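Local coordinates for ECXA (Escherichia coli, PDB 4L63), which probably acts as a zinc-dependent metallopeptidase, holding a zinc ion in a site of the HExxH type, at residues R4-K10 against R190-P196; P31-V37 against R77-S82; I118-F123 against K153-I158; R137-P141 against R217-E221. All blocks are in the same frame, centred on the assembly; numbering follows the deposited sequence.

Contact 1: R4-K10 against R190-P196; sequences RTPNEEK and RLLNQAP
The ammonium group of Lys10 reaches into the bend of 190-196, where its NZ donates to Arg190 O at 3.0 Å, from above the plane of that carbonyl, and makes a weaker, 3.4 Å bond to Leu192 O. A bend at the CG-CD bond (chi3 -69°) turns NZ toward the two carbonyls. Leu192 O is also taken by Gln194 NE2, whose second acceptor is Asn229 OD1.

Thr5 supplies the neutral hydrogen bonds. Its OG1, set opposite its own carbonyl carbon, gives a short 2.5 Å bond to Gln194 O in the plane of that carbonyl, while its backbone N donates to Asn193 OD1 at 3.3 Å.

A water couples the two sets, accepting from Lys10 NZ at 2.7 Å and donating to Thr5 O and Asn193 OD1.

In the packing, the Asn7 amide lies across the Arg190 methylenes at about a right angle, ND2 3.4 Å from Arg190 CD; that ND2 bonds the backbone of another protein chain. Lys10 CD lies 3.5 Å from Gln194 CG.

Two loops without regular structure are thus joined by Lys10 on carbonyls and a water and, independently, by Thr5, with the lysine charge probably offset by carbonyl dipoles.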
loop_
_atom_site.group_PDB
_atom_site.type_symbol
_atom_site.label_atom_id
_atom_site.label_comp_id
_atom_site.label_asym_id
_atom_site.label_seq_id
_atom_site.Cartn_x
_atom_site.Cartn_y
_atom_site.Cartn_z
ATOM N N ARG A 4 16.077 3.587 -4.021
ATOM C CA ARG A 4 14.940 3.246 -3.186
ATOM C C ARG A 4 15.286 3.301 -1.702
ATOM O O ARG A 4 16.035 2.468 -1.195
ATOM C CB ARG A 4 14.405 1.868 -3.536
ATOM C CG ARG A 4 12.928 1.728 -3.236
ATOM C CD ARG A 4 12.616 0.353 -2.720
ATOM N NE ARG A 4 11.207 0.210 -2.374
ATOM C CZ ARG A 4 10.356 -0.581 -3.023
ATOM N NH1 ARG A 4 10.766 -1.297 -4.065
ATOM N NH2 ARG A 4 9.094 -0.656 -2.625
ATOM N N THR A 5 14.722 4.285 -1.016
ATOM C CA THR A 5 14.929 4.450 0.416
ATOM C C THR A 5 14.350 3.264 1.174
ATOM O O THR A 5 13.197 2.900 0.963
ATOM C CB THR A 5 14.293 5.747 0.910
ATOM O OG1 THR A 5 14.821 6.840 0.149
ATOM C CG2 THR A 5 14.587 5.976 2.391
ATOM N N PRO A 6 15.160 2.644 2.045
ATOM C CA PRO A 6 14.700 1.519 2.868
ATOM C C PRO A 6 13.517 1.925 3.751
ATOM O O PRO A 6 13.452 3.072 4.182
ATOM C CB PRO A 6 15.927 1.173 3.721
ATOM C CG PRO A 6 17.092 1.711 2.964
ATOM C CD PRO A 6 16.593 2.929 2.233
ATOM N N ASN A 7 12.595 1.003 4.008
ATOM C CA ASN A 7 11.421 1.317 4.832
ATOM C C ASN A 7 11.798 1.913 6.179
ATOM O O ASN A 7 11.155 2.850 6.655
ATOM C CB ASN A 7 10.581 0.055 5.036
ATOM C CG ASN A 7 9.830 -0.332 3.780
ATOM O OD1 ASN A 7 9.675 0.487 2.866
ATOM N ND2 ASN A 7 9.362 -1.578 3.720
ATOM N N GLU A 8 12.849 1.377 6.787
ATOM C CA GLU A 8 13.248 1.832 8.120
ATOM C C GLU A 8 13.607 3.321 8.139
ATOM O O GLU A 8 13.449 3.988 9.158
ATOM C CB GLU A 8 14.419 0.998 8.645
ATOM C CG GLU A 8 14.831 1.314 10.102
ATOM C CD GLU A 8 13.707 1.131 11.122
ATOM O OE1 GLU A 8 12.745 0.378 10.849
ATOM O OE2 GLU A 8 13.798 1.735 12.216
ATOM N N GLU A 9 14.056 3.851 7.004
ATOM C CA GLU A 9 14.398 5.281 6.922
ATOM C C GLU A 9 13.215 6.172 6.540
ATOM O O GLU A 9 13.339 7.398 6.540
ATOM C CB GLU A 9 15.537 5.491 5.920
ATOM C CG GLU A 9 16.845 4.829 6.335
ATOM C CD GLU A 9 17.940 4.993 5.290
ATOM O OE1 GLU A 9 17.921 6.003 4.555
ATOM O OE2 GLU A 9 18.806 4.094 5.188
ATOM N N LYS A 10 12.080 5.557 6.213
ATOM C CA LYS A 10 10.855 6.292 5.890
ATOM C C LYS A 10 9.838 6.199 7.018
ATOM O O LYS A 10 8.722 6.704 6.890
ATOM C CB LYS A 10 10.205 5.754 4.611
ATOM C CG LYS A 10 11.105 5.668 3.417
ATOM C CD LYS A 10 10.313 5.307 2.166
ATOM C CE LYS A 10 9.758 3.869 2.178
ATOM N NZ LYS A 10 9.114 3.578 0.830
ATOM N N ARG A 190 4.867 2.752 2.879
ATOM C CA ARG A 190 5.987 2.040 2.276
ATOM C C ARG A 190 5.887 1.978 0.763
ATOM O O ARG A 190 6.883 1.725 0.087
ATOM C CB ARG A 190 6.075 0.621 2.831
ATOM C CG ARG A 190 6.500 0.584 4.294
ATOM C CD ARG A 190 6.259 -0.798 4.861
ATOM N NE ARG A 190 4.832 -1.099 4.887
ATOM C CZ ARG A 190 4.309 -2.150 5.508
ATOM N NH1 ARG A 190 5.100 -2.994 6.153
ATOM N NH2 ARG A 190 2.999 -2.350 5.487
ATOM N N LEU A 191 4.691 2.213 0.230
ATOM C CA LEU A 191 4.485 2.073 -1.227
ATOM C C LEU A 191 5.001 3.234 -2.072
ATOM O O LEU A 191 5.213 3.074 -3.272
ATOM C CB LEU A 191 2.998 1.857 -1.521
ATOM C CG LEU A 191 2.461 0.476 -1.124
ATOM C CD1 LEU A 191 0.931 0.447 -1.193
ATOM C CD2 LEU A 191 3.039 -0.589 -2.050
ATOM N N LEU A 192 5.209 4.398 -1.471
ATOM C CA LEU A 192 5.655 5.559 -2.259
ATOM C C LEU A 192 7.125 5.867 -1.981
ATOM O O LEU A 192 7.501 6.124 -0.834
ATOM C CB LEU A 192 4.783 6.787 -1.953
ATOM C CG LEU A 192 3.319 6.694 -2.402
ATOM C CD1 LEU A 192 2.488 7.889 -1.900
ATOM C CD2 LEU A 192 3.204 6.583 -3.904
ATOM N N ASN A 193 7.965 5.823 -3.017
ATOM C CA ASN A 193 9.377 6.134 -2.816
ATOM C C ASN A 193 9.537 7.616 -2.476
ATOM O O ASN A 193 8.714 8.447 -2.870
ATOM C CB ASN A 193 10.223 5.769 -4.042
ATOM C CG ASN A 193 11.728 5.819 -3.747
ATOM O OD1 ASN A 193 12.174 5.495 -2.638
ATOM N ND2 ASN A 193 12.510 6.233 -4.737
ATOM N N GLN A 194 10.588 7.928 -1.721
ATOM C CA GLN A 194 10.788 9.254 -1.149
ATOM C C GLN A 194 12.165 9.313 -0.482
ATOM O O GLN A 194 12.825 8.284 -0.293
ATOM C CB GLN A 194 9.694 9.583 -0.125
ATOM C CG GLN A 194 9.479 8.481 0.913
ATOM C CD GLN A 194 8.321 8.763 1.853
ATOM O OE1 GLN A 194 8.434 9.565 2.790
ATOM N NE2 GLN A 194 7.183 8.130 1.588
ATOM N N ALA A 195 12.586 10.512 -0.107
ATOM C CA ALA A 195 13.861 10.700 0.583
ATOM C C ALA A 195 13.802 10.135 2.000
ATOM O O ALA A 195 12.718 9.988 2.562
ATOM C CB ALA A 195 14.225 12.181 0.617
ATOM N N PRO A 196 14.968 9.813 2.585
ATOM C CA PRO A 196 14.957 9.454 4.012
ATOM C C PRO A 196 14.371 10.563 4.889
ATOM O O PRO A 196 14.463 11.753 4.550
ATOM C CB PRO A 196 16.443 9.228 4.339
ATOM C CG PRO A 196 17.203 9.898 3.219
ATOM C CD PRO A 196 16.321 9.748 2.006
HETATM O O HOH W 1 9.454 0.475 -0.061
HETATM O O HOH W 2 11.232 4.079 -0.683
#

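Contact 2: P31-V37 against R77-S82; sequences PVINYTV and RVQQVS
The Tyr35 ring is covered on one face by the backbone of Gln80, whose CA stands 4.0 Å from the ring centroid and 16° off its normal, a CH-pi contact. The setting is a pair of parallel strands, 33-36 and 78-80, at one margin of the mixed sheet. At the ring edge Val78 CB comes within 3.9 Å of Tyr35 CE1, and Ile33 O and Val37 CG2 also lie at the edge, in plane. With CG between the backbone N and the carbonyl carbon (chi1 68°), the ring leans over the neighbouring strand at Gln80.

Helix 60-70 lies in the connection between the strands, and strand 78-80 is outermost within this chain. Ile33, Tyr35, Val78 and Gln80 share the face turned to that helix, where Tyr35 meets Phe68 and Val64. Asn34 and Gln79 lie next to each other on the other face.

Four backbone bonds hold the register. Ile33 N donates to Arg77 O at 2.8 Å, Gln79 N to Ile33 O at 3.3 Å, and Tyr35 N to Gln79 O at 3.2 Å. On the helix face the Gln80 CG methylene packs 3.5 Å from Tyr35 CE2, and its amide goes on to Ser61 OG, passing with NE2 3.4 Å from Val37 CB. The ladder closes with Val81 N pointing almost straight at Tyr35 O, 2.7 Å away at an N-H...O angle of 175°.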
loop_
_atom_site.group_PDB
_atom_site.type_symbol
_atom_site.label_atom_id
_atom_site.label_comp_id
_atom_site.label_asym_id
_atom_site.label_seq_id
_atom_site.Cartn_x
_atom_site.Cartn_y
_atom_site.Cartn_z
ATOM N N PRO A 31 -4.101 26.967 17.225
ATOM C CA PRO A 31 -4.133 26.869 15.760
ATOM C C PRO A 31 -2.877 27.448 15.104
ATOM O O PRO A 31 -2.498 27.014 14.012
ATOM C CB PRO A 31 -5.372 27.688 15.383
ATOM C CG PRO A 31 -6.230 27.661 16.605
ATOM C CD PRO A 31 -5.269 27.691 17.755
ATOM N N VAL A 32 -2.245 28.410 15.775
ATOM C CA VAL A 32 -1.023 29.049 15.288
ATOM C C VAL A 32 0.120 28.881 16.293
ATOM O O VAL A 32 -0.061 29.095 17.493
ATOM C CB VAL A 32 -1.251 30.552 15.013
ATOM C CG1 VAL A 32 -1.843 31.235 16.237
ATOM C CG2 VAL A 32 0.051 31.220 14.590
ATOM N N ILE A 33 1.295 28.482 15.812
ATOM C CA ILE A 33 2.411 28.233 16.719
ATOM C C ILE A 33 3.231 29.497 16.979
ATOM O O ILE A 33 4.013 29.945 16.133
ATOM C CB ILE A 33 3.325 27.106 16.192
ATOM C CG1 ILE A 33 2.546 25.787 16.167
ATOM C CG2 ILE A 33 4.580 26.982 17.043
ATOM C CD1 ILE A 33 3.369 24.586 15.732
ATOM N N ASN A 34 3.032 30.064 18.165
ATOM C CA ASN A 34 3.721 31.272 18.577
ATOM C C ASN A 34 5.094 30.913 19.132
ATOM O O ASN A 34 5.200 30.033 19.978
ATOM C CB ASN A 34 2.879 31.991 19.630
ATOM C CG ASN A 34 1.818 32.883 19.023
ATOM O OD1 ASN A 34 1.849 33.198 17.833
ATOM N ND2 ASN A 34 0.812 33.211 19.823
ATOM N N TYR A 35 6.147 31.570 18.663
ATOM C CA TYR A 35 7.478 31.217 19.147
ATOM C C TYR A 35 8.413 32.411 19.319
ATOM O O TYR A 35 8.302 33.406 18.603
ATOM C CB TYR A 35 8.116 30.189 18.213
ATOM C CG TYR A 35 8.462 30.715 16.842
ATOM C CD1 TYR A 35 7.517 30.720 15.820
ATOM C CD2 TYR A 35 9.739 31.178 16.557
ATOM C CE1 TYR A 35 7.832 31.190 14.561
ATOM C CE2 TYR A 35 10.061 31.650 15.303
ATOM C CZ TYR A 35 9.107 31.651 14.307
ATOM O OH TYR A 35 9.425 32.118 13.054
ATOM N N THR A 36 9.332 32.300 20.276
ATOM C CA THR A 36 10.293 33.366 20.550
ATOM C C THR A 36 11.699 32.995 20.081
ATOM O O THR A 36 12.126 31.844 20.208
ATOM C CB THR A 36 10.345 33.716 22.056
ATOM O OG1 THR A 36 11.040 32.688 22.772
ATOM C CG2 THR A 36 8.942 33.882 22.627
ATOM N N VAL A 37 12.408 33.976 19.525
ATOM C CA VAL A 37 13.787 33.788 19.074
ATOM C C VAL A 37 14.659 34.992 19.447
ATOM O O VAL A 37 14.492 36.080 18.898
ATOM C CB VAL A 37 13.870 33.565 17.549
ATOM C CG1 VAL A 37 15.320 33.456 17.108
ATOM C CG2 VAL A 37 13.103 32.318 17.142
ATOM N N ARG A 77 0.826 26.585 10.892
ATOM C CA ARG A 77 1.037 28.010 10.653
ATOM C C ARG A 77 1.665 28.656 11.870
ATOM O O ARG A 77 1.333 28.330 13.011
ATOM C CB ARG A 77 -0.273 28.712 10.283
ATOM C CG ARG A 77 -0.810 28.293 8.924
ATOM C CD ARG A 77 -2.101 29.007 8.586
ATOM N NE ARG A 77 -3.166 28.661 9.522
ATOM C CZ ARG A 77 -3.579 29.453 10.506
ATOM N NH1 ARG A 77 -3.022 30.645 10.683
ATOM N NH2 ARG A 77 -4.552 29.056 11.314
ATOM N N VAL A 78 2.601 29.562 11.617
ATOM C CA VAL A 78 3.363 30.168 12.695
ATOM C C VAL A 78 3.494 31.658 12.659
ATOM O O VAL A 78 3.099 32.331 11.708
ATOM C CB VAL A 78 4.797 29.650 12.748
ATOM C CG1 VAL A 78 4.814 28.153 12.877
ATOM C CG2 VAL A 78 5.544 30.078 11.490
ATOM N N GLN A 79 4.157 32.135 13.699
ATOM C CA GLN A 79 4.290 33.546 13.933
ATOM C C GLN A 79 5.308 33.800 15.024
ATOM O O GLN A 79 5.162 33.335 16.159
ATOM C CB GLN A 79 2.938 34.114 14.305
ATOM C CG GLN A 79 2.915 35.595 14.509
ATOM C CD GLN A 79 1.527 36.038 14.835
ATOM O OE1 GLN A 79 0.939 35.570 15.809
ATOM N NE2 GLN A 79 0.971 36.917 14.010
ATOM N N GLN A 80 6.353 34.528 14.659
ATOM C CA GLN A 80 7.384 34.887 15.605
ATOM C C GLN A 80 6.840 35.927 16.571
ATOM O O GLN A 80 6.212 36.906 16.164
ATOM C CB GLN A 80 8.613 35.416 14.880
ATOM C CG GLN A 80 9.896 35.118 15.604
ATOM C CD GLN A 80 11.093 35.761 14.957
ATOM O OE1 GLN A 80 10.996 36.834 14.362
ATOM N NE2 GLN A 80 12.225 35.072 15.016
ATOM N N VAL A 81 7.075 35.695 17.855
ATOM C CA VAL A 81 6.623 36.597 18.896
ATOM C C VAL A 81 7.797 37.025 19.767
ATOM O O VAL A 81 8.490 36.189 20.350
ATOM C CB VAL A 81 5.539 35.948 19.768
ATOM C CG1 VAL A 81 5.214 36.845 20.942
ATOM C CG2 VAL A 81 4.296 35.694 18.942
ATOM N N SER A 82 8.010 38.337 19.827
ATOM C CA SER A 82 9.113 38.928 20.574
ATOM C C SER A 82 9.121 38.453 22.025
ATOM O O SER A 82 8.070 38.168 22.599
ATOM C CB SER A 82 9.028 40.458 20.514
ATOM O OG SER A 82 10.309 41.048 20.626
#

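Contact 3: I118-F123 against K153-I158; sequences IDIGSF and KLRITI
The chain leaves strand 115-119 and turns at once into helix 120-126, with Ile118 and Phe123 on the side that meets helix 146-165 and the nearest CA atoms, those of Ile118 and Ile158, 7.8 Å apart. Asp119 is the N-cap at this switch: its carboxylate accepts from Ser122 N, and it is further bound by Tyr98 N and Thr96 OG1.

Leu154 lays its CD1 methyl over one face of the Phe123 ring, 3.8 Å from the centroid and 24° off the normal, a CH-pi contact displaced toward the CZ-CE2 rim. Its CG is turned opposite the backbone N (chi1 -154°), which carries CD1 over the ring. The ring edge faces Thr157, with OG1 3.7 Å from Phe123 CZ.

Thr157 presents two different faces of itself. Its CG2 methyl meets Ile118 CD1 at 3.6 Å, and the same Ile118 CD1 lies 4.0 Å from Ile158 CG1. Its hydroxyl donates to Lys153 O at 2.6 Å; that oxygen also takes Thr157 N, the two donors arriving from opposite faces of its plane.

Helix 146-165, the HExxH helix of a zincin-type metallopeptidase, carries the zinc ligands His160 and His164, and the Thr157 side chain lies about 8 Å from the metal. Thr157 thus satisfies its hydroxyl within its own helix, and the strand end and helix 120-126 meet the zinc-ligand helix mainly through apolar and aromatic groups.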
loop_
_atom_site.group_PDB
_atom_site.type_symbol
_atom_site.label_atom_id
_atom_site.label_comp_id
_atom_site.label_asym_id
_atom_site.label_seq_id
_atom_site.Cartn_x
_atom_site.Cartn_y
_atom_site.Cartn_z
ATOM N N ILE A 118 20.087 25.293 20.497
ATOM C CA ILE A 118 21.189 25.025 19.585
ATOM C C ILE A 118 22.497 25.319 20.298
ATOM O O ILE A 118 22.845 26.480 20.522
ATOM C CB ILE A 118 21.108 25.874 18.296
ATOM C CG1 ILE A 118 19.881 25.487 17.466
ATOM C CG2 ILE A 118 22.385 25.722 17.472
ATOM C CD1 ILE A 118 19.916 24.078 16.931
ATOM N N ASP A 119 23.212 24.268 20.678
ATOM C CA ASP A 119 24.491 24.438 21.351
ATOM C C ASP A 119 25.482 25.092 20.404
ATOM O O ASP A 119 25.585 24.708 19.246
ATOM C CB ASP A 119 25.030 23.096 21.845
ATOM C CG ASP A 119 26.068 23.258 22.934
ATOM O OD1 ASP A 119 27.270 23.352 22.606
ATOM O OD2 ASP A 119 25.679 23.296 24.120
ATOM N N ILE A 120 26.200 26.094 20.892
ATOM C CA ILE A 120 27.181 26.776 20.063
ATOM C C ILE A 120 28.562 26.163 20.281
ATOM O O ILE A 120 29.356 26.045 19.346
ATOM C CB ILE A 120 27.217 28.283 20.362
ATOM C CG1 ILE A 120 25.811 28.878 20.255
ATOM C CG2 ILE A 120 28.153 28.986 19.409
ATOM C CD1 ILE A 120 25.198 28.746 18.882
ATOM N N GLY A 121 28.833 25.761 21.520
ATOM C CA GLY A 121 30.089 25.120 21.871
ATOM C C GLY A 121 30.284 23.760 21.222
ATOM O O GLY A 121 31.402 23.402 20.853
ATOM N N SER A 122 29.200 22.998 21.086
ATOM C CA SER A 122 29.265 21.697 20.422
ATOM C C SER A 122 29.567 21.852 18.933
ATOM O O SER A 122 30.361 21.094 18.377
ATOM C CB SER A 122 27.959 20.916 20.613
ATOM O OG SER A 122 27.917 20.290 21.886
ATOM N N PHE A 123 28.938 22.834 18.292
ATOM C CA PHE A 123 29.205 23.117 16.884
ATOM C C PHE A 123 30.673 23.475 16.661
ATOM O O PHE A 123 31.333 22.896 15.804
ATOM C CB PHE A 123 28.299 24.241 16.375
ATOM C CG PHE A 123 27.004 23.751 15.785
ATOM C CD1 PHE A 123 25.884 23.591 16.578
ATOM C CD2 PHE A 123 26.914 23.436 14.439
ATOM C CE1 PHE A 123 24.692 23.136 16.045
ATOM C CE2 PHE A 123 25.727 22.978 13.898
ATOM C CZ PHE A 123 24.614 22.827 14.703
ATOM N N LYS A 153 24.683 21.957 8.073
ATOM C CA LYS A 153 24.502 21.239 9.328
ATOM C C LYS A 153 23.554 21.986 10.264
ATOM O O LYS A 153 22.784 21.369 11.001
ATOM C CB LYS A 153 25.855 21.018 10.009
ATOM C CG LYS A 153 26.086 19.598 10.504
ATOM C CD LYS A 153 26.418 18.662 9.351
ATOM C CE LYS A 153 26.716 17.253 9.847
ATOM N NZ LYS A 153 25.781 16.818 10.920
ATOM N N LEU A 154 23.604 23.314 10.227
ATOM C CA LEU A 154 22.758 24.118 11.099
ATOM C C LEU A 154 21.287 24.047 10.692
ATOM O O LEU A 154 20.419 23.876 11.547
ATOM C CB LEU A 154 23.222 25.575 11.120
ATOM C CG LEU A 154 22.843 26.298 12.412
ATOM C CD1 LEU A 154 23.862 26.009 13.502
ATOM C CD2 LEU A 154 22.698 27.802 12.188
ATOM N N ARG A 155 21.006 24.180 9.398
ATOM C CA ARG A 155 19.629 24.087 8.913
ATOM C C ARG A 155 19.043 22.710 9.194
ATOM O O ARG A 155 17.933 22.599 9.707
ATOM C CB ARG A 155 19.545 24.381 7.416
ATOM C CG ARG A 155 19.893 25.805 7.049
ATOM C CD ARG A 155 19.695 26.055 5.566
ATOM N NE ARG A 155 20.077 27.417 5.202
ATOM C CZ ARG A 155 19.289 28.480 5.331
ATOM N NH1 ARG A 155 19.730 29.680 4.976
ATOM N NH2 ARG A 155 18.061 28.344 5.816
ATOM N N ILE A 156 19.793 21.672 8.834
ATOM C CA ILE A 156 19.417 20.293 9.145
ATOM C C ILE A 156 19.101 20.141 10.629
ATOM O O ILE A 156 18.047 19.626 10.992
ATOM C CB ILE A 156 20.531 19.301 8.773
ATOM C CG1 ILE A 156 20.763 19.298 7.262
ATOM C CG2 ILE A 156 20.188 17.900 9.275
ATOM C CD1 ILE A 156 21.871 18.369 6.811
ATOM N N THR A 157 20.014 20.610 11.478
ATOM C CA THR A 157 19.830 20.535 12.924
ATOM C C THR A 157 18.559 21.246 13.371
ATOM O O THR A 157 17.788 20.703 14.160
ATOM C CB THR A 157 21.033 21.136 13.684
ATOM O OG1 THR A 157 22.225 20.418 13.341
ATOM C CG2 THR A 157 20.812 21.057 15.184
ATOM N N ILE A 158 18.342 22.453 12.858
ATOM C CA ILE A 158 17.161 23.235 13.209
ATOM C C ILE A 158 15.876 22.592 12.671
ATOM O O ILE A 158 14.918 22.427 13.416
ATOM C CB ILE A 158 17.281 24.688 12.698
ATOM C CG1 ILE A 158 18.383 25.414 13.473
ATOM C CG2 ILE A 158 15.963 25.417 12.849
ATOM C CD1 ILE A 158 18.449 26.910 13.228
#

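Contact 4: R137-P141 against R217-E221; sequences RGAIP and RPVTE
Pro218 lays its ring obliquely against Pro141, its CB being 3.5 Å from Pro141 N and 3.7 Å from Pro141 CD. Pro218 also meets the helix-ending turn: its CA makes a CA-H...O contact of 3.3 Å with Gly138 O.

Next along the chain, Val219 N donates to Ala139 O at 2.9 Å with an N-H...O angle of 149°. It is the one hydrogen bond between 137-141 and 217-221. Val219 CB rests 3.5 Å from Ala139 O, and turning CG1 opposite the backbone N (chi1 161°) places CG2 beside that N, on the Ala139 side. The valine also packs on Leu211 and Ser212 of helix 207-215. Val219 O, in contrast, finds no polar partner; what it meets here is Pro141 CD, 3.5 Å away.

Arg217 faces away from the junction and forms a salt bridge with Asp223, while Ile140 packs on Leu134, Tyr149 and Ile208 of three helices.

The turn at 138 has positive phi (80°) and two bonds back into the last turn of helix 131-137, so the arrangement is that of a Schellman C-cap whose exit loop is joined to the loop following helix 207-215.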
loop_
_atom_site.group_PDB
_atom_site.type_symbol
_atom_site.label_atom_id
_atom_site.label_comp_id
_atom_site.label_asym_id
_atom_site.label_seq_id
_atom_site.Cartn_x
_atom_site.Cartn_y
_atom_site.Cartn_z
ATOM N N ARG A 137 33.306 10.280 0.142
ATOM C CA ARG A 137 32.227 9.377 -0.250
ATOM C C ARG A 137 31.308 10.075 -1.249
ATOM O O ARG A 137 30.463 9.444 -1.883
ATOM C CB ARG A 137 31.430 8.893 0.964
ATOM C CG ARG A 137 31.676 7.429 1.317
ATOM C CD ARG A 137 31.452 6.510 0.116
ATOM N NE ARG A 137 30.077 6.550 -0.377
ATOM C CZ ARG A 137 29.734 6.396 -1.654
ATOM N NH1 ARG A 137 30.666 6.193 -2.577
ATOM N NH2 ARG A 137 28.457 6.448 -2.009
ATOM N N GLY A 138 31.487 11.386 -1.388
ATOM C CA GLY A 138 30.734 12.164 -2.353
ATOM C C GLY A 138 29.337 12.514 -1.883
ATOM O O GLY A 138 28.459 12.805 -2.697
ATOM N N ALA A 139 29.129 12.488 -0.570
ATOM C CA ALA A 139 27.842 12.860 0.008
ATOM C C ALA A 139 27.634 14.371 -0.066
ATOM O O ALA A 139 26.502 14.854 -0.115
ATOM C CB ALA A 139 27.745 12.378 1.444
ATOM N N ILE A 140 28.738 15.111 -0.069
ATOM C CA ILE A 140 28.699 16.556 -0.236
ATOM C C ILE A 140 29.655 16.946 -1.359
ATOM O O ILE A 140 30.691 16.305 -1.538
ATOM C CB ILE A 140 29.084 17.304 1.060
ATOM C CG1 ILE A 140 30.394 16.755 1.635
ATOM C CG2 ILE A 140 27.965 17.207 2.091
ATOM C CD1 ILE A 140 30.871 17.483 2.877
ATOM N N PRO A 141 29.309 17.991 -2.127
ATOM C CA PRO A 141 30.183 18.391 -3.234
ATOM C C PRO A 141 31.539 18.887 -2.735
ATOM O O PRO A 141 31.586 19.674 -1.789
ATOM C CB PRO A 141 29.397 19.517 -3.913
ATOM C CG PRO A 141 28.512 20.059 -2.840
ATOM C CD PRO A 141 28.141 18.878 -1.994
ATOM N N ARG A 217 23.910 11.336 -5.819
ATOM C CA ARG A 217 24.774 12.462 -6.158
ATOM C C ARG A 217 25.040 13.262 -4.880
ATOM O O ARG A 217 24.396 13.015 -3.858
ATOM C CB ARG A 217 24.130 13.340 -7.234
ATOM C CG ARG A 217 22.726 13.788 -6.902
ATOM C CD ARG A 217 22.216 14.796 -7.917
ATOM N NE ARG A 217 20.963 15.407 -7.483
ATOM C CZ ARG A 217 20.870 16.333 -6.533
ATOM N NH1 ARG A 217 19.685 16.827 -6.205
ATOM N NH2 ARG A 217 21.960 16.770 -5.918
ATOM N N PRO A 218 26.003 14.204 -4.917
ATOM C CA PRO A 218 26.227 15.048 -3.736
ATOM C C PRO A 218 25.000 15.875 -3.344
ATOM O O PRO A 218 24.163 16.183 -4.192
ATOM C CB PRO A 218 27.387 15.960 -4.166
ATOM C CG PRO A 218 27.466 15.831 -5.659
ATOM C CD PRO A 218 27.025 14.439 -5.952
ATOM N N VAL A 219 24.910 16.230 -2.064
ATOM C CA VAL A 219 23.730 16.894 -1.519
ATOM C C VAL A 219 23.978 18.355 -1.153
ATOM O O VAL A 219 24.959 18.676 -0.484
ATOM C CB VAL A 219 23.217 16.149 -0.266
ATOM C CG1 VAL A 219 22.309 17.035 0.564
ATOM C CG2 VAL A 219 22.495 14.882 -0.668
ATOM N N THR A 220 23.086 19.234 -1.601
ATOM C CA THR A 220 23.106 20.632 -1.182
ATOM C C THR A 220 21.897 20.936 -0.298
ATOM O O THR A 220 21.199 20.021 0.144
ATOM C CB THR A 220 23.130 21.593 -2.386
ATOM O OG1 THR A 220 21.964 21.385 -3.191
ATOM C CG2 THR A 220 24.377 21.359 -3.228
ATOM N N GLU A 221 21.644 22.218 -0.050
ATOM C CA GLU A 221 20.641 22.620 0.933
ATOM C C GLU A 221 19.231 22.690 0.343
ATOM O O GLU A 221 18.241 22.666 1.078
ATOM C CB GLU A 221 21.019 23.968 1.544
ATOM C CG GLU A 221 22.452 24.025 2.053
ATOM C CD GLU A 221 22.704 25.205 2.974
ATOM O OE1 GLU A 221 21.939 26.190 2.902
ATOM O OE2 GLU A 221 23.685 25.167 3.745
#

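Overall arrangement
The four contacts differ in burial and in chemistry, and the two do not always go together. Contact 3 is the buried one, close to the zinc, and is joined by apolar and aromatic groups; contact 2, at the surface, relies on a parallel backbone ladder. Contacts 1 and 4 are partly buried loop pairings, the first rich in side-chain and water bonds, the second mostly proline packing around one backbone bond. Contacts 2 and 3 share the sheet and helix 60-70, whereas helix 207-215 borders contacts 1, 3 and 4. Contacts 3 and 4 touch through a weak ion pair, Arg155 with Glu221, and contacts 1 and 2 lie on opposite sides of the chain's centre.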